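Long-range contacts in 1,3,6,8-tetrahydroxynaphthalene synthase (Streptomyces coelicolor, PDB 1U0M), which catalyses the iterative condensation of five malonyl-CoA units and the ring closures that give 1,3,6,8-tetrahydroxynaphthalene, a precursor of melanin: residues A[164-170]-A[202-208]; A[108-114]-A[138-142]; A[150-155]-A[347-351]. All coordinates share one frame; numbering follows the deposited sequence.

Contact 1: A[164-170]-A[202-208]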
loop_
_atom_site.group_PDB
_atom_site.type_symbol
_atom_site.label_atom_id
_atom_site.label_comp_id
_atom_site.label_asym_id
_atom_site.label_seq_id
_atom_site.Cartn_x
_atom_site.Cartn_y
_atom_site.Cartn_z
ATOM N N PRO A 164 -9.694 -5.245 20.203
ATOM C CA PRO A 164 -10.673 -6.331 20.330
ATOM C C PRO A 164 -12.102 -6.067 19.870
ATOM O O PRO A 164 -12.757 -6.957 19.335
ATOM C CB PRO A 164 -10.611 -6.681 21.817
ATOM C CG PRO A 164 -9.203 -6.330 22.189
ATOM C CD PRO A 164 -9.029 -5.008 21.496
ATOM N N GLU A 165 -12.596 -4.857 20.072
ATOM C CA GLU A 165 -13.959 -4.560 19.663
ATOM C C GLU A 165 -13.999 -3.887 18.293
ATOM O O GLU A 165 -15.010 -3.288 17.921
ATOM C CB GLU A 165 -14.628 -3.671 20.715
ATOM C CG GLU A 165 -14.755 -4.309 22.102
ATOM C CD GLU A 165 -15.900 -5.310 22.199
ATOM O OE1 GLU A 165 -15.630 -6.525 22.347
ATOM O OE2 GLU A 165 -17.072 -4.876 22.123
ATOM N N ALA A 166 -12.904 -4.004 17.541
ATOM C CA ALA A 166 -12.797 -3.389 16.219
ATOM C C ALA A 166 -13.248 -4.255 15.044
ATOM O O ALA A 166 -12.976 -5.457 14.995
ATOM C CB ALA A 166 -11.368 -2.929 15.985
ATOM N N ASN A 167 -13.932 -3.620 14.095
ATOM C CA ASN A 167 -14.415 -4.284 12.887
ATOM C C ASN A 167 -13.689 -3.720 11.670
ATOM O O ASN A 167 -13.697 -2.510 11.440
ATOM C CB ASN A 167 -15.912 -4.048 12.705
ATOM C CG ASN A 167 -16.756 -4.900 13.621
ATOM O OD1 ASN A 167 -17.979 -4.796 13.613
ATOM N ND2 ASN A 167 -16.112 -5.753 14.408
ATOM N N ALA A 168 -13.076 -4.598 10.884
ATOM C CA ALA A 168 -12.354 -4.169 9.693
ATOM C C ALA A 168 -13.085 -4.561 8.415
ATOM O O ALA A 168 -13.771 -5.578 8.364
ATOM C CB ALA A 168 -10.952 -4.764 9.696
ATOM N N LEU A 169 -12.946 -3.736 7.386
ATOM C CA LEU A 169 -13.573 -4.010 6.104
ATOM C C LEU A 169 -12.510 -4.282 5.053
ATOM O O LEU A 169 -11.699 -3.413 4.733
ATOM C CB LEU A 169 -14.434 -2.833 5.648
ATOM C CG LEU A 169 -15.056 -3.028 4.253
ATOM C CD1 LEU A 169 -15.977 -4.244 4.260
ATOM C CD2 LEU A 169 -15.819 -1.776 3.839
ATOM N N ILE A 170 -12.518 -5.496 4.517
ATOM C CA ILE A 170 -11.561 -5.872 3.492
ATOM C C ILE A 170 -12.203 -5.765 2.123
ATOM O O ILE A 170 -13.235 -6.385 1.868
ATOM C CB ILE A 170 -11.093 -7.309 3.673
ATOM C CG1 ILE A 170 -10.427 -7.467 5.038
ATOM C CG2 ILE A 170 -10.129 -7.678 2.562
ATOM C CD1 ILE A 170 -9.960 -8.859 5.312
ATOM N N ALA A 202 -15.358 -8.217 -1.034
ATOM C CA ALA A 202 -15.443 -7.402 0.177
ATOM C C ALA A 202 -15.905 -8.297 1.318
ATOM O O ALA A 202 -16.931 -8.969 1.214
ATOM C CB ALA A 202 -16.433 -6.257 -0.023
ATOM N N ALA A 203 -15.142 -8.310 2.402
ATOM C CA ALA A 203 -15.482 -9.140 3.546
ATOM C C ALA A 203 -15.204 -8.402 4.836
ATOM O O ALA A 203 -14.233 -7.657 4.943
ATOM C CB ALA A 203 -14.686 -10.430 3.506
ATOM N N VAL A 204 -16.065 -8.612 5.821
ATOM C CA VAL A 204 -15.891 -7.955 7.096
ATOM C C VAL A 204 -15.274 -8.922 8.083
ATOM O O VAL A 204 -15.478 -10.132 7.994
ATOM C CB VAL A 204 -17.228 -7.468 7.650
ATOM C CG1 VAL A 204 -16.991 -6.604 8.879
ATOM C CG2 VAL A 204 -17.977 -6.697 6.579
ATOM N N VAL A 205 -14.489 -8.388 9.008
ATOM C CA VAL A 205 -13.870 -9.208 10.031
ATOM C C VAL A 205 -14.172 -8.567 11.373
ATOM O O VAL A 205 -13.415 -7.729 11.864
ATOM C CB VAL A 205 -12.349 -9.319 9.840
ATOM C CG1 VAL A 205 -12.044 -10.178 8.624
ATOM C CG2 VAL A 205 -11.749 -7.939 9.679
ATOM N N ARG A 206 -15.304 -8.954 11.949
ATOM C CA ARG A 206 -15.722 -8.426 13.237
ATOM C C ARG A 206 -15.059 -9.239 14.339
ATOM O O ARG A 206 -15.149 -10.465 14.359
ATOM C CB ARG A 206 -17.247 -8.488 13.360
ATOM C CG ARG A 206 -17.819 -9.895 13.342
ATOM C CD ARG A 206 -19.320 -9.899 13.059
ATOM N NE ARG A 206 -20.093 -10.563 14.110
ATOM C CZ ARG A 206 -21.295 -11.109 13.929
ATOM N NH1 ARG A 206 -21.874 -11.079 12.735
ATOM N NH2 ARG A 206 -21.918 -11.692 14.943
ATOM N N GLY A 207 -14.363 -8.546 15.233
ATOM C CA GLY A 207 -13.697 -9.215 16.334
ATOM C C GLY A 207 -14.699 -9.433 17.445
ATOM O O GLY A 207 -14.549 -10.332 18.271
ATOM N N ARG A 208 -15.736 -8.600 17.445
ATOM C CA ARG A 208 -16.800 -8.656 18.439
ATOM C C ARG A 208 -17.299 -10.084 18.631
ATOM O O ARG A 208 -17.543 -10.523 19.757
ATOM C CB ARG A 208 -17.963 -7.754 18.004
ATOM C CG ARG A 208 -19.185 -8.491 17.458
ATOM C CD ARG A 208 -19.575 -7.992 16.081
ATOM N NE ARG A 208 -20.951 -8.341 15.741
ATOM C CZ ARG A 208 -21.517 -8.081 14.566
ATOM N NH1 ARG A 208 -20.820 -7.477 13.619
ATOM N NH2 ARG A 208 -22.782 -8.413 14.339
#
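Two neighbouring antiparallel strands of a thiolase-fold sheet meet here, with A168 and I170 of strand 167-170 bonded to V205 and A203 of strand 202-206. Their axes come within 4.7 Å and run at 164°. A168 and V205 are a hydrogen-bonded pair. V205 N gives to A168 O at 3.0 Å, in the carbonyl plane. The return bond, A168 N to V205 O, is longer at 3.3 Å. It is nearly straight, 172° at the hydrogen, yet the donor stands above the carbonyl plane. I170 and A203 are the second hydrogen-bonded pair, and both of its bonds measure 2.8 Å, from I170 N to A203 O and from A203 N to I170 O. N167 with R206 and L169 with V204 are the non-hydrogen-bonded pairs.

A168, I170, A203 and V205 share one face. V205 CG2 presses on A168 CB at 3.3 Å, closer than usual van der Waals contact. V205 CG1 is anti to the carbonyl carbon (chi1 -71°) and reaches I170 CD1 at 4.1 Å; CG2 is left between the backbone N and the carbonyl carbon, facing A168. The I170 and V205 side chains cross at about a right angle. Helix 148-162 covers this face, with A156 against A168 and V205 and A152 against I170.

On the other face L169 CD1 meets V204 CG2 at 3.9 Å. The N167 amide lies alongside the start of the R206 side chain and points the same way. The R206 guanidinium leads away from strand 167-170, and its NH2 bonds to G209 O. Helix 73-99 lies on this face, with I92 against L169 and A99 against V204. A sheet held between a central and an outer helix is the layering of the alpha-beta-alpha-beta-alpha thiolase fold.

Contact 2: A[108-114]-A[138-142]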
loop_
_atom_site.group_PDB
_atom_site.type_symbol
_atom_site.label_atom_id
_atom_site.label_comp_id
_atom_site.label_asym_id
_atom_site.label_seq_id
_atom_site.Cartn_x
_atom_site.Cartn_y
_atom_site.Cartn_z
ATOM N N VAL A 108 -11.468 0.313 10.334
ATOM C CA VAL A 108 -10.394 0.355 9.357
ATOM C C VAL A 108 -10.768 -0.299 8.035
ATOM O O VAL A 108 -11.313 -1.404 8.012
ATOM C CB VAL A 108 -9.138 -0.359 9.903
ATOM C CG1 VAL A 108 -9.477 -1.800 10.233
ATOM C CG2 VAL A 108 -8.010 -0.312 8.881
ATOM N N ILE A 109 -10.487 0.396 6.937
ATOM C CA ILE A 109 -10.744 -0.147 5.610
ATOM C C ILE A 109 -9.407 -0.627 5.058
ATOM O O ILE A 109 -8.382 0.036 5.215
ATOM C CB ILE A 109 -11.310 0.898 4.637
ATOM C CG1 ILE A 109 -12.702 1.338 5.088
ATOM C CG2 ILE A 109 -11.369 0.306 3.238
ATOM C CD1 ILE A 109 -13.420 2.237 4.097
ATOM N N ILE A 110 -9.424 -1.790 4.423
ATOM C CA ILE A 110 -8.222 -2.359 3.847
ATOM C C ILE A 110 -8.518 -2.609 2.378
ATOM O O ILE A 110 -9.148 -3.604 2.014
ATOM C CB ILE A 110 -7.859 -3.664 4.557
ATOM C CG1 ILE A 110 -7.865 -3.427 6.072
ATOM C CG2 ILE A 110 -6.479 -4.125 4.124
ATOM C CD1 ILE A 110 -7.616 -4.678 6.901
ATOM N N TYR A 111 -8.063 -1.686 1.537
ATOM C CA TYR A 111 -8.303 -1.764 0.101
ATOM C C TYR A 111 -7.108 -2.312 -0.668
ATOM O O TYR A 111 -6.043 -1.690 -0.689
ATOM C CB TYR A 111 -8.655 -0.369 -0.420
ATOM C CG TYR A 111 -9.183 -0.337 -1.847
ATOM C CD1 TYR A 111 -10.553 -0.421 -2.108
ATOM C CD2 TYR A 111 -8.312 -0.212 -2.931
ATOM C CE1 TYR A 111 -11.039 -0.374 -3.412
ATOM C CE2 TYR A 111 -8.790 -0.166 -4.232
ATOM C CZ TYR A 111 -10.152 -0.244 -4.466
ATOM O OH TYR A 111 -10.620 -0.168 -5.756
ATOM N N VAL A 112 -7.277 -3.472 -1.304
ATOM C CA VAL A 112 -6.183 -4.053 -2.082
ATOM C C VAL A 112 -6.476 -4.170 -3.577
ATOM O O VAL A 112 -7.528 -4.648 -4.001
ATOM C CB VAL A 112 -5.772 -5.431 -1.542
ATOM C CG1 VAL A 112 -5.334 -5.287 -0.102
ATOM C CG2 VAL A 112 -6.920 -6.413 -1.664
ATOM N N SER A 113 -5.521 -3.710 -4.370
ATOM C CA SER A 113 -5.625 -3.739 -5.819
ATOM C C SER A 113 -4.267 -3.474 -6.437
ATOM O O SER A 113 -3.551 -2.575 -6.005
ATOM C CB SER A 113 -6.601 -2.675 -6.301
ATOM O OG SER A 113 -6.495 -2.525 -7.705
ATOM N N CYS A 114 -3.909 -4.253 -7.446
ATOM C CA CYS A 114 -2.626 -4.065 -8.119
ATOM C C CYS A 114 -2.851 -3.876 -9.607
ATOM O O CYS A 114 -1.906 -3.815 -10.392
ATOM C CB CYS A 114 -1.725 -5.278 -7.886
ATOM S SG CYS A 114 -2.330 -6.806 -8.600
ATOM N N GLN A 138 -7.558 4.229 6.739
ATOM C CA GLN A 138 -7.416 3.685 5.395
ATOM C C GLN A 138 -6.096 2.918 5.308
ATOM O O GLN A 138 -5.058 3.397 5.764
ATOM C CB GLN A 138 -7.418 4.824 4.374
ATOM C CG GLN A 138 -8.585 5.775 4.523
ATOM C CD GLN A 138 -8.255 7.163 4.036
ATOM O OE1 GLN A 138 -8.247 7.431 2.837
ATOM N NE2 GLN A 138 -7.960 8.058 4.973
ATOM N N ILE A 139 -6.140 1.715 4.752
ATOM C CA ILE A 139 -4.926 0.930 4.587
ATOM C C ILE A 139 -4.899 0.374 3.171
ATOM O O ILE A 139 -5.300 -0.767 2.926
ATOM C CB ILE A 139 -4.834 -0.229 5.595
ATOM C CG1 ILE A 139 -4.797 0.331 7.017
ATOM C CG2 ILE A 139 -3.556 -1.025 5.358
ATOM C CD1 ILE A 139 -4.524 -0.709 8.078
ATOM N N PRO A 140 -4.453 1.200 2.212
ATOM C CA PRO A 140 -4.374 0.784 0.813
ATOM C C PRO A 140 -3.057 0.085 0.498
ATOM O O PRO A 140 -1.987 0.607 0.782
ATOM C CB PRO A 140 -4.530 2.102 0.066
ATOM C CG PRO A 140 -3.814 3.056 0.960
ATOM C CD PRO A 140 -4.277 2.662 2.335
ATOM N N ILE A 141 -3.139 -1.107 -0.070
ATOM C CA ILE A 141 -1.939 -1.840 -0.445
ATOM C C ILE A 141 -2.035 -2.243 -1.916
ATOM O O ILE A 141 -2.869 -3.068 -2.295
ATOM C CB ILE A 141 -1.762 -3.095 0.407
ATOM C CG1 ILE A 141 -1.770 -2.706 1.887
ATOM C CG2 ILE A 141 -0.451 -3.786 0.037
ATOM C CD1 ILE A 141 -1.561 -3.871 2.832
ATOM N N ALA A 142 -1.184 -1.654 -2.748
ATOM C CA ALA A 142 -1.210 -1.959 -4.172
ATOM C C ALA A 142 -0.046 -2.828 -4.633
ATOM O O ALA A 142 -0.041 -3.284 -5.761
ATOM C CB ALA A 142 -1.228 -0.665 -4.979
#
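I139 and I141 bond to strand 108-112 in parallel register, the axes of strands 108-112 and 138-141 lying 4.7 Å apart at 13°. I139 N gives to I109 O at 2.8 Å, and I139 O accepts a weak bond from Y111 N. One step on, I141 N gives to Y111 O at 3.0 Å with the donor tilted 21° from the carbonyl plane. I141 O takes a weak bond from S113 N. P140 falls between I139 and I141, whose N-H groups are used, so its lack of one costs nothing.

V108, I110, V112, I139 and I141 bring apolar side chains together. V108 CG2 touches I139 CD1 at 3.6 Å, and the two side chains cross obliquely. V108 CG1 lies between the backbone N and the carbonyl carbon (chi1 59°), which puts CG2 anti to the backbone N and against I139. V112 CG1 lies 4.2 Å from I141 CB. Helix 148-162 packs on this face through A148, A152, A156 and F159.

I109, Y111 and Q138 face the other way, against helix 122-129, the connection of this beta-alpha-beta unit. Past the strand ends, C114 CB approaches A142 O at 3.4 Å. The C114 side chain is about 7 Å from that of C146, the active-site cysteine by similarity, and about 4 Å from a bound polyethylene glycol, probably from the crystallisation liquor. A142 packs on Q143 of the second subunit. The pairing thus rests on backbone bonds and apolar contact, while the side-chain polar groups S113 OG and Q138 OE1 find their mates, Y80 and T123, elsewhere.

Contact 3: A[150-155]-A[347-351]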
loop_
_atom_site.group_PDB
_atom_site.type_symbol
_atom_site.label_atom_id
_atom_site.label_comp_id
_atom_site.label_asym_id
_atom_site.label_seq_id
_atom_site.Cartn_x
_atom_site.Cartn_y
_atom_site.Cartn_z
ATOM N N GLY A 150 -4.768 -12.588 1.192
ATOM C CA GLY A 150 -4.353 -13.101 2.481
ATOM C C GLY A 150 -3.749 -12.017 3.359
ATOM O O GLY A 150 -4.005 -11.984 4.560
ATOM N N ALA A 151 -2.945 -11.131 2.776
ATOM C CA ALA A 151 -2.330 -10.055 3.550
ATOM C C ALA A 151 -3.383 -9.136 4.171
ATOM O O ALA A 151 -3.197 -8.637 5.279
ATOM C CB ALA A 151 -1.389 -9.241 2.672
ATOM N N ALA A 152 -4.482 -8.908 3.457
ATOM C CA ALA A 152 -5.538 -8.048 3.971
ATOM C C ALA A 152 -6.123 -8.708 5.214
ATOM O O ALA A 152 -6.340 -8.061 6.240
ATOM C CB ALA A 152 -6.615 -7.854 2.921
ATOM N N ILE A 153 -6.371 -10.009 5.105
ATOM C CA ILE A 153 -6.912 -10.782 6.209
ATOM C C ILE A 153 -5.979 -10.634 7.395
ATOM O O ILE A 153 -6.377 -10.152 8.449
ATOM C CB ILE A 153 -7.018 -12.267 5.835
ATOM C CG1 ILE A 153 -8.132 -12.455 4.798
ATOM C CG2 ILE A 153 -7.270 -13.102 7.082
ATOM C CD1 ILE A 153 -8.108 -13.806 4.097
ATOM N N ASN A 154 -4.730 -11.040 7.208
ATOM C CA ASN A 154 -3.739 -10.951 8.268
ATOM C C ASN A 154 -3.657 -9.568 8.887
ATOM O O ASN A 154 -3.240 -9.428 10.031
ATOM C CB ASN A 154 -2.363 -11.364 7.742
ATOM C CG ASN A 154 -2.311 -12.819 7.368
ATOM O OD1 ASN A 154 -3.280 -13.548 7.566
ATOM N ND2 ASN A 154 -1.181 -13.259 6.832
ATOM N N ARG A 155 -4.056 -8.540 8.145
ATOM C CA ARG A 155 -4.004 -7.186 8.690
ATOM C C ARG A 155 -5.247 -6.885 9.498
ATOM O O ARG A 155 -5.159 -6.411 10.629
ATOM C CB ARG A 155 -3.852 -6.128 7.584
ATOM C CG ARG A 155 -2.478 -6.054 6.941
ATOM C CD ARG A 155 -1.367 -6.391 7.921
ATOM N NE ARG A 155 -0.765 -7.686 7.604
ATOM C CZ ARG A 155 -0.089 -8.432 8.471
ATOM N NH1 ARG A 155 0.074 -8.018 9.721
ATOM N NH2 ARG A 155 0.421 -9.594 8.089
ATOM N N ALA A 347 3.899 -15.129 0.946
ATOM C CA ALA A 347 2.848 -16.047 1.334
ATOM C C ALA A 347 2.192 -15.548 2.614
ATOM O O ALA A 347 2.828 -15.498 3.666
ATOM C CB ALA A 347 3.432 -17.439 1.551
ATOM N N GLU A 348 0.931 -15.148 2.516
ATOM C CA GLU A 348 0.212 -14.691 3.688
ATOM C C GLU A 348 -0.675 -15.848 4.130
ATOM O O GLU A 348 -1.736 -16.095 3.559
ATOM C CB GLU A 348 -0.626 -13.450 3.367
ATOM C CG GLU A 348 0.199 -12.192 3.080
ATOM C CD GLU A 348 0.981 -11.694 4.291
ATOM O OE1 GLU A 348 1.857 -12.432 4.779
ATOM O OE2 GLU A 348 0.720 -10.564 4.759
ATOM N N MET A 349 -0.209 -16.565 5.146
ATOM C CA MET A 349 -0.909 -17.723 5.691
ATOM C C MET A 349 -1.735 -17.334 6.910
ATOM O O MET A 349 -1.379 -16.417 7.641
ATOM C CB MET A 349 0.119 -18.794 6.062
ATOM C CG MET A 349 0.994 -19.190 4.895
ATOM S SD MET A 349 2.597 -19.882 5.345
ATOM C CE MET A 349 3.546 -18.375 5.658
ATOM N N SER A 350 -2.838 -18.039 7.122
ATOM C CA SER A 350 -3.723 -17.767 8.248
ATOM C C SER A 350 -4.416 -19.049 8.736
ATOM O O SER A 350 -5.076 -19.737 7.958
ATOM C CB SER A 350 -4.771 -16.731 7.831
ATOM O OG SER A 350 -5.676 -16.462 8.881
ATOM N N LEU A 351 -4.252 -19.371 10.019
ATOM C CA LEU A 351 -4.872 -20.558 10.610
ATOM C C LEU A 351 -6.087 -20.135 11.442
ATOM O O LEU A 351 -6.016 -19.170 12.198
ATOM C CB LEU A 351 -3.857 -21.307 11.491
ATOM C CG LEU A 351 -2.642 -21.959 10.811
ATOM C CD1 LEU A 351 -1.723 -22.596 11.858
ATOM C CD2 LEU A 351 -3.117 -23.001 9.812
#
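E348 and R155 make the charged contact. R155 NH2 meets E348 OE2 at 3.5 Å, a weak bond within a salt bridge. The oxygen comes in at the edge of the guanidinium, in its plane, and the two flat groups are only 22° apart. The stronger partner of R155 is D158, through NH1. R137 of the second subunit comes close to R155 NH2, and the two acids are likely to offset that crowding of like charges.

The one neutral hydrogen bond is carried by N154. Its ND2 gives to M349 O at 3.3 Å, bent at the hydrogen. The donor stands above the carbonyl plane. The other branch of the amide, OD1, lies against S350 CB at 3.5 Å. An alanine in place of N154 would probably leave M349 O without this donor and open a gap beside E348 CB.

Helix 148-162 is a buried central helix of the thiolase fold, lying between the sheet strands of the two halves of the chain. Here the N-terminal half supplies the helix and the C-terminal half the strand. The axes of helix segment 150-155 and strand segment 347-351 approach to 7.4 Å at 50°.

Van der Waals contact fills in the start of the helix. The E348 chain bends at chi2 (-66°) and folds over A151, bringing CG to 3.3 Å from A151 CA and OE2 to 3.2 Å from A151 CB. E348 CB sits 3.4 Å from G150 C. G150 has no side chain to hold the strand off. Further along, I153 CG2 faces S350 OG at 4.1 Å.

The three contacts lie close together, their centres 13 to 14 Å apart. Contact 2 closes first along the chain. Contact 1 comes later, nested inside the long loop that contact 3 closes. Contacts 1 and 2 share one sheet: strand 167-175 lies next to strand 108-112, and L169 bonds through its backbone to V108 and I110. Helix 148-162 of contact 3 packs on both, with A152 touching I170, I110 and V112. Its other side meets strand 346-355 of the C-terminal half. Helix 148-162 thus packs between strands of both halves, with G150 about 10 Å from the side chain of C146, the active-site residue by similarity.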